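Local atomic coordinates of citrate synthase (Pyrobaculum aerophilum, PDB entry 2IBP), a protein that probably catalyses the condensation of oxaloacetate with acetyl-CoA and water to give citrate and CoA, a step of the tricarboxylic acid cycle. Residues Y51-L56 against Y207-A212; A185-M190 against T364-M369. One frame throughout, in Å; residues are numbered along the deposited sequence. Where two conformers were deposited one is given.

Contact 1 (Y51-L56 against Y207-A212)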
loop_
_atom_site.group_PDB
_atom_site.type_symbol
_atom_site.label_atom_id
_atom_site.label_comp_id
_atom_site.label_asym_id
_atom_site.label_seq_id
_atom_site.Cartn_x
_atom_site.Cartn_y
_atom_site.Cartn_z
ATOM N N TYR A 51 24.251 15.990 0.200
ATOM C CA TYR A 51 24.275 17.278 -0.510
ATOM C C TYR A 51 23.109 18.181 -0.165
ATOM O O TYR A 51 21.961 17.749 -0.190
ATOM C CB TYR A 51 24.275 17.049 -2.022
ATOM C CG TYR A 51 25.493 16.332 -2.515
ATOM C CD1 TYR A 51 26.620 17.040 -2.895
ATOM C CD2 TYR A 51 25.541 14.952 -2.566
ATOM C CE1 TYR A 51 27.744 16.391 -3.349
ATOM C CE2 TYR A 51 26.662 14.291 -3.020
ATOM C CZ TYR A 51 27.765 15.024 -3.388
ATOM O OH TYR A 51 28.903 14.395 -3.841
ATOM N N ARG A 52 23.381 19.452 0.136
ATOM C CA ARG A 52 22.313 20.392 0.450
ATOM C C ARG A 52 21.419 20.626 -0.758
ATOM O O ARG A 52 21.894 20.725 -1.894
ATOM C CB ARG A 52 22.883 21.725 0.937
ATOM C CG ARG A 52 23.539 21.632 2.296
ATOM C CD ARG A 52 23.874 22.996 2.869
ATOM N NE ARG A 52 22.681 23.811 3.077
ATOM C CZ ARG A 52 22.690 25.023 3.623
ATOM N NH1 ARG A 52 21.558 25.696 3.746
ATOM N NH2 ARG A 52 23.831 25.569 4.026
ATOM N N ILE A 53 20.118 20.719 -0.504
ATOM C CA ILE A 53 19.166 20.941 -1.573
ATOM C C ILE A 53 19.451 22.217 -2.356
ATOM O O ILE A 53 19.243 22.237 -3.576
ATOM C CB ILE A 53 17.701 20.939 -1.067
ATOM C CG1 ILE A 53 16.725 20.758 -2.231
ATOM C CG2 ILE A 53 17.402 22.205 -0.255
ATOM C CD1 ILE A 53 16.845 19.426 -2.920
ATOM N N GLU A 54 19.914 23.271 -1.687
ATOM C CA GLU A 54 20.247 24.515 -2.407
ATOM C C GLU A 54 21.270 24.254 -3.512
ATOM O O GLU A 54 21.153 24.778 -4.625
ATOM C CB GLU A 54 20.826 25.585 -1.475
ATOM C CG GLU A 54 19.851 26.176 -0.514
ATOM C CD GLU A 54 19.596 25.302 0.690
ATOM O OE1 GLU A 54 20.320 24.284 0.889
ATOM O OE2 GLU A 54 18.698 25.680 1.469
ATOM N N GLU A 55 22.298 23.471 -3.195
ATOM C CA GLU A 55 23.356 23.181 -4.160
ATOM C C GLU A 55 22.820 22.361 -5.328
ATOM O O GLU A 55 23.158 22.602 -6.480
ATOM C CB GLU A 55 24.498 22.431 -3.480
ATOM C CG GLU A 55 25.161 23.207 -2.365
ATOM C CD GLU A 55 25.805 24.491 -2.852
ATOM O OE1 GLU A 55 26.189 24.557 -4.042
ATOM O OE2 GLU A 55 25.940 25.427 -2.034
ATOM N N LEU A 56 21.981 21.368 -5.026
ATOM C CA LEU A 56 21.411 20.537 -6.064
ATOM C C LEU A 56 20.437 21.317 -6.936
ATOM O O LEU A 56 20.449 21.181 -8.158
ATOM C CB LEU A 56 20.716 19.332 -5.455
ATOM C CG LEU A 56 21.628 18.398 -4.658
ATOM C CD1 LEU A 56 20.822 17.262 -3.978
ATOM C CD2 LEU A 56 22.730 17.815 -5.567
ATOM N N TYR A 207 10.938 21.577 -9.527
ATOM C CA TYR A 207 9.938 20.960 -8.667
ATOM C C TYR A 207 10.294 19.491 -8.417
ATOM O O TYR A 207 10.237 19.008 -7.287
ATOM C CB TYR A 207 8.558 21.053 -9.300
ATOM C CG TYR A 207 7.492 20.422 -8.430
ATOM C CD1 TYR A 207 6.767 21.183 -7.517
ATOM C CD2 TYR A 207 7.275 19.056 -8.460
ATOM C CE1 TYR A 207 5.835 20.590 -6.695
ATOM C CE2 TYR A 207 6.360 18.469 -7.637
ATOM C CZ TYR A 207 5.654 19.234 -6.757
ATOM O OH TYR A 207 4.748 18.627 -5.930
ATOM N N LEU A 208 10.709 18.807 -9.475
ATOM C CA LEU A 208 11.034 17.394 -9.357
ATOM C C LEU A 208 12.223 17.207 -8.424
ATOM O O LEU A 208 12.249 16.297 -7.610
ATOM C CB LEU A 208 11.288 16.758 -10.719
ATOM C CG LEU A 208 10.120 16.664 -11.688
ATOM C CD1 LEU A 208 10.577 16.089 -13.000
ATOM C CD2 LEU A 208 8.942 15.878 -11.143
ATOM N N ILE A 209 13.243 18.042 -8.573
ATOM C CA ILE A 209 14.374 17.955 -7.664
ATOM C C ILE A 209 13.925 18.190 -6.228
ATOM O O ILE A 209 14.252 17.441 -5.318
ATOM C CB ILE A 209 15.428 19.037 -7.999
ATOM C CG1 ILE A 209 16.068 18.714 -9.350
ATOM C CG2 ILE A 209 16.463 19.152 -6.874
ATOM C CD1 ILE A 209 16.984 19.802 -9.881
ATOM N N LEU A 210 13.137 19.235 -6.030
ATOM C CA LEU A 210 12.797 19.665 -4.686
ATOM C C LEU A 210 11.938 18.706 -3.909
ATOM O O LEU A 210 11.979 18.730 -2.697
ATOM C CB LEU A 210 12.135 21.033 -4.682
ATOM C CG LEU A 210 13.019 22.211 -5.113
ATOM C CD1 LEU A 210 12.128 23.458 -5.127
ATOM C CD2 LEU A 210 14.248 22.388 -4.229
ATOM N N HIS A 211 11.171 17.868 -4.596
ATOM C CA HIS A 211 10.265 16.956 -3.902
ATOM C C HIS A 211 10.681 15.504 -3.989
ATOM O O HIS A 211 9.929 14.623 -3.579
ATOM C CB HIS A 211 8.852 17.159 -4.452
ATOM C CG HIS A 211 8.319 18.537 -4.184
ATOM N ND1 HIS A 211 8.706 19.634 -4.923
ATOM C CD2 HIS A 211 7.486 19.005 -3.219
ATOM C CE1 HIS A 211 8.156 20.725 -4.409
ATOM N NE2 HIS A 211 7.393 20.367 -3.387
ATOM N N ALA A 212 11.907 15.256 -4.458
ATOM C CA ALA A 212 12.388 13.897 -4.707
ATOM C C ALA A 212 12.380 12.973 -3.495
ATOM O O ALA A 212 12.120 11.766 -3.643
ATOM C CB ALA A 212 13.749 13.934 -5.351
#
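Ile53 and Leu210 make the closest approach here: CG1 of Ile53 lies 3.6 Å from CD2 of Leu210, the two side chains crossing at about a right angle. CG1 of Ile53 is anti to the backbone N (chi1 -163°), and that torsion puts its longer branch in contact with helix 198-210, where the terminal CD1 of Ile53 also meets CG2 of Ile209 at 4.0 Å. Around Leu56 the fit is looser. The CD1 methyl of Ile209 stands 4.1 Å from the carbonyl O of Leu56, and CB of Leu56 is 4.5 Å from CG2 of Ile209. In the mainly alpha-helical citrate synthase fold, the contact sets the first turn of helix 53-59, with Arg52 at its N-cap position, against the C-terminal end of helix 198-210. Near that end ND1 of His211 donates to the carbonyl O of Tyr207 (2.9 Å) nearly in the plane of the imidazole; the same oxygen also accepts from the backbone N of His211. All four touching residues are buried, whereas the face of helix 53-59 turned from them is polar and partly exposed. There Arg52 NE and Glu54 OE1 form a long, weak salt bridge of 3.3 Å, doubtful because Arg52 was modelled in two positions.

Contact 2 (A185-M190 against T364-M369); sequences ANFLYM and TPIFAM
Phe187 presents one face of its ring to Met369, whose side chain crosses that of the phenylalanine at about a right angle. The methyl CE of Met369 sits almost exactly over the middle of the Phe187 ring, 3.5 Å from its centroid and only 8° off the normal, a CH-pi contact in which the methyl hydrogens can meet the pi cloud. SD of Met369 lies over the same face but nearer the far end of the ring, 3.6 Å from CE1 of Phe187, so the pair is also a Met-aromatic contact. The bend at the last torsion of Met369 (chi3 41°) folds the methyl back over the ring, allowing sulfur and methyl to share one aromatic surface.

Ile366, one helical turn before Met369, takes the outer part of the same ring. CG1 of Ile366 is 3.9 Å from CZ of Phe187 and CD1 of Ile366 is 3.9 Å from CE2 of Phe187, and the side chains again cross at about a right angle, the isoleucine approaching the ring obliquely. The first torsion of Phe187, chi1 170°, places the phenyl group opposite the backbone N, and it spans much of the gap between two helices whose nearest CA atoms, those of Phe187 and Ile366, are 9.7 Å apart. A leucine in place of Phe187 would probably deprive the Met369 methyl and sulfur of their aromatic surface and leave Ile366 less well covered.

The interface is buried and apolar, helix-helix packing within the mainly alpha-helical body of citrate synthase that joins helix 183-192 to helix 363-382 through a Met-aromatic contact. Helix 141-169 flanks it, with Pro159 packing on Phe187 and both Met158 and Val162 on Met369, while Leu188 rests on helix 198-210 and Pro365 and Ala368 on helix 109-123.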
loop_
_atom_site.group_PDB
_atom_site.type_symbol
_atom_site.label_atom_id
_atom_site.label_comp_id
_atom_site.label_asym_id
_atom_site.label_seq_id
_atom_site.Cartn_x
_atom_site.Cartn_y
_atom_site.Cartn_z
ATOM N N ALA A 185 11.272 18.573 -19.453
ATOM C CA ALA A 185 10.777 19.135 -20.715
ATOM C C ALA A 185 9.870 18.167 -21.445
ATOM O O ALA A 185 8.821 18.535 -21.981
ATOM C CB ALA A 185 11.934 19.546 -21.629
ATOM N N ASN A 186 10.265 16.907 -21.465
ATOM C CA ASN A 186 9.482 15.929 -22.146
ATOM C C ASN A 186 8.102 15.789 -21.504
ATOM O O ASN A 186 7.107 15.573 -22.194
ATOM C CB ASN A 186 10.163 14.588 -22.136
ATOM C CG ASN A 186 9.373 13.567 -22.873
ATOM O OD1 ASN A 186 9.180 13.684 -24.083
ATOM N ND2 ASN A 186 8.851 12.565 -22.146
ATOM N N PHE A 187 8.048 15.880 -20.180
ATOM C CA PHE A 187 6.747 15.792 -19.521
ATOM C C PHE A 187 5.813 16.884 -20.037
ATOM O O PHE A 187 4.675 16.622 -20.406
ATOM C CB PHE A 187 6.886 15.905 -18.014
ATOM C CG PHE A 187 5.571 16.066 -17.311
ATOM C CD1 PHE A 187 4.636 15.052 -17.332
ATOM C CD2 PHE A 187 5.260 17.256 -16.673
ATOM C CE1 PHE A 187 3.413 15.206 -16.716
ATOM C CE2 PHE A 187 4.035 17.404 -16.027
ATOM C CZ PHE A 187 3.113 16.380 -16.064
ATOM N N LEU A 188 6.310 18.109 -20.102
ATOM C CA LEU A 188 5.471 19.206 -20.590
ATOM C C LEU A 188 5.090 19.013 -22.050
ATOM O O LEU A 188 3.985 19.336 -22.470
ATOM C CB LEU A 188 6.140 20.558 -20.375
ATOM C CG LEU A 188 6.291 20.989 -18.919
ATOM C CD1 LEU A 188 7.028 22.321 -18.835
ATOM C CD2 LEU A 188 4.929 21.045 -18.207
ATOM N N TYR A 189 6.026 18.500 -22.843
ATOM C CA TYR A 189 5.736 18.176 -24.233
ATOM C C TYR A 189 4.622 17.108 -24.328
ATOM O O TYR A 189 3.684 17.239 -25.112
ATOM C CB TYR A 189 7.023 17.693 -24.916
ATOM C CG TYR A 189 6.785 17.027 -26.237
ATOM C CD1 TYR A 189 6.402 17.750 -27.351
ATOM C CD2 TYR A 189 6.907 15.652 -26.356
ATOM C CE1 TYR A 189 6.136 17.122 -28.542
ATOM C CE2 TYR A 189 6.651 15.013 -27.540
ATOM C CZ TYR A 189 6.267 15.748 -28.637
ATOM O OH TYR A 189 6.018 15.094 -29.813
ATOM N N MET A 190 4.703 16.072 -23.494
ATOM C CA MET A 190 3.690 15.028 -23.513
ATOM C C MET A 190 2.334 15.517 -23.008
ATOM O O MET A 190 1.294 15.037 -23.446
ATOM C CB MET A 190 4.154 13.827 -22.697
ATOM C CG MET A 190 5.344 13.100 -23.286
ATOM S SD MET A 190 5.619 11.533 -22.447
ATOM C CE MET A 190 5.902 12.143 -20.796
ATOM N N THR A 364 -0.884 16.432 -7.513
ATOM C CA THR A 364 -0.365 15.303 -6.729
ATOM C C THR A 364 0.316 14.262 -7.619
ATOM O O THR A 364 1.379 13.769 -7.262
ATOM C CB THR A 364 -1.419 14.736 -5.790
ATOM O OG1 THR A 364 -1.839 15.795 -4.909
ATOM C CG2 THR A 364 -0.813 13.596 -4.963
ATOM N N PRO A 365 -0.258 13.962 -8.799
ATOM C CA PRO A 365 0.477 13.111 -9.728
ATOM C C PRO A 365 1.893 13.625 -10.035
ATOM O O PRO A 365 2.835 12.839 -10.112
ATOM C CB PRO A 365 -0.410 13.111 -10.962
ATOM C CG PRO A 365 -1.789 13.119 -10.366
ATOM C CD PRO A 365 -1.686 14.049 -9.180
ATOM N N ILE A 366 2.067 14.934 -10.190
ATOM C CA ILE A 366 3.416 15.480 -10.420
ATOM C C ILE A 366 4.305 15.288 -9.186
ATOM O O ILE A 366 5.497 15.006 -9.304
ATOM C CB ILE A 366 3.357 16.938 -10.873
ATOM C CG1 ILE A 366 2.667 16.978 -12.244
ATOM C CG2 ILE A 366 4.762 17.551 -10.987
ATOM C CD1 ILE A 366 2.242 18.361 -12.695
ATOM N N PHE A 367 3.735 15.414 -7.992
ATOM C CA PHE A 367 4.491 15.093 -6.783
ATOM C C PHE A 367 5.001 13.623 -6.857
ATOM O O PHE A 367 6.148 13.339 -6.523
ATOM C CB PHE A 367 3.611 15.285 -5.545
ATOM C CG PHE A 367 4.315 15.009 -4.251
ATOM C CD1 PHE A 367 4.948 16.015 -3.549
ATOM C CD2 PHE A 367 4.351 13.723 -3.735
ATOM C CE1 PHE A 367 5.580 15.743 -2.339
ATOM C CE2 PHE A 367 4.965 13.459 -2.525
ATOM C CZ PHE A 367 5.553 14.474 -1.817
ATOM N N ALA A 368 4.137 12.702 -7.276
ATOM C CA ALA A 368 4.517 11.295 -7.474
ATOM C C ALA A 368 5.666 11.167 -8.490
ATOM O O ALA A 368 6.568 10.338 -8.330
ATOM C CB ALA A 368 3.296 10.467 -7.950
ATOM N N MET A 369 5.607 11.944 -9.567
ATOM C CA MET A 369 6.694 11.949 -10.562
ATOM C C MET A 369 8.019 12.326 -9.922
ATOM O O MET A 369 9.067 11.831 -10.327
ATOM C CB MET A 369 6.391 12.928 -11.695
ATOM C CG MET A 369 5.343 12.405 -12.633
ATOM S SD MET A 369 4.599 13.730 -13.598
ATOM C CE MET A 369 6.030 14.726 -14.003
#

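From the N terminus, the chain leaves the three-stranded sheet at residues 51-56, passes through a series of helices to 185-190, and returns at 207-212 to close contact 1, a loop with 150 intervening residues. Contact 2 opens inside that loop and closes beyond it, at 364-369, across 173 residues, so the two loops cross. Helices 183-192 and 198-210, consecutive in the chain, each contribute to a different contact. The contact centres are about 16 Å apart, yet they touch: Tyr207 packs on Ile366 and Phe367, and Leu208 on Met369. Helix 363-382 thus packs on both helix 183-192 and helix 198-210, and through helix 198-210 the set reaches the start of helix 53-59.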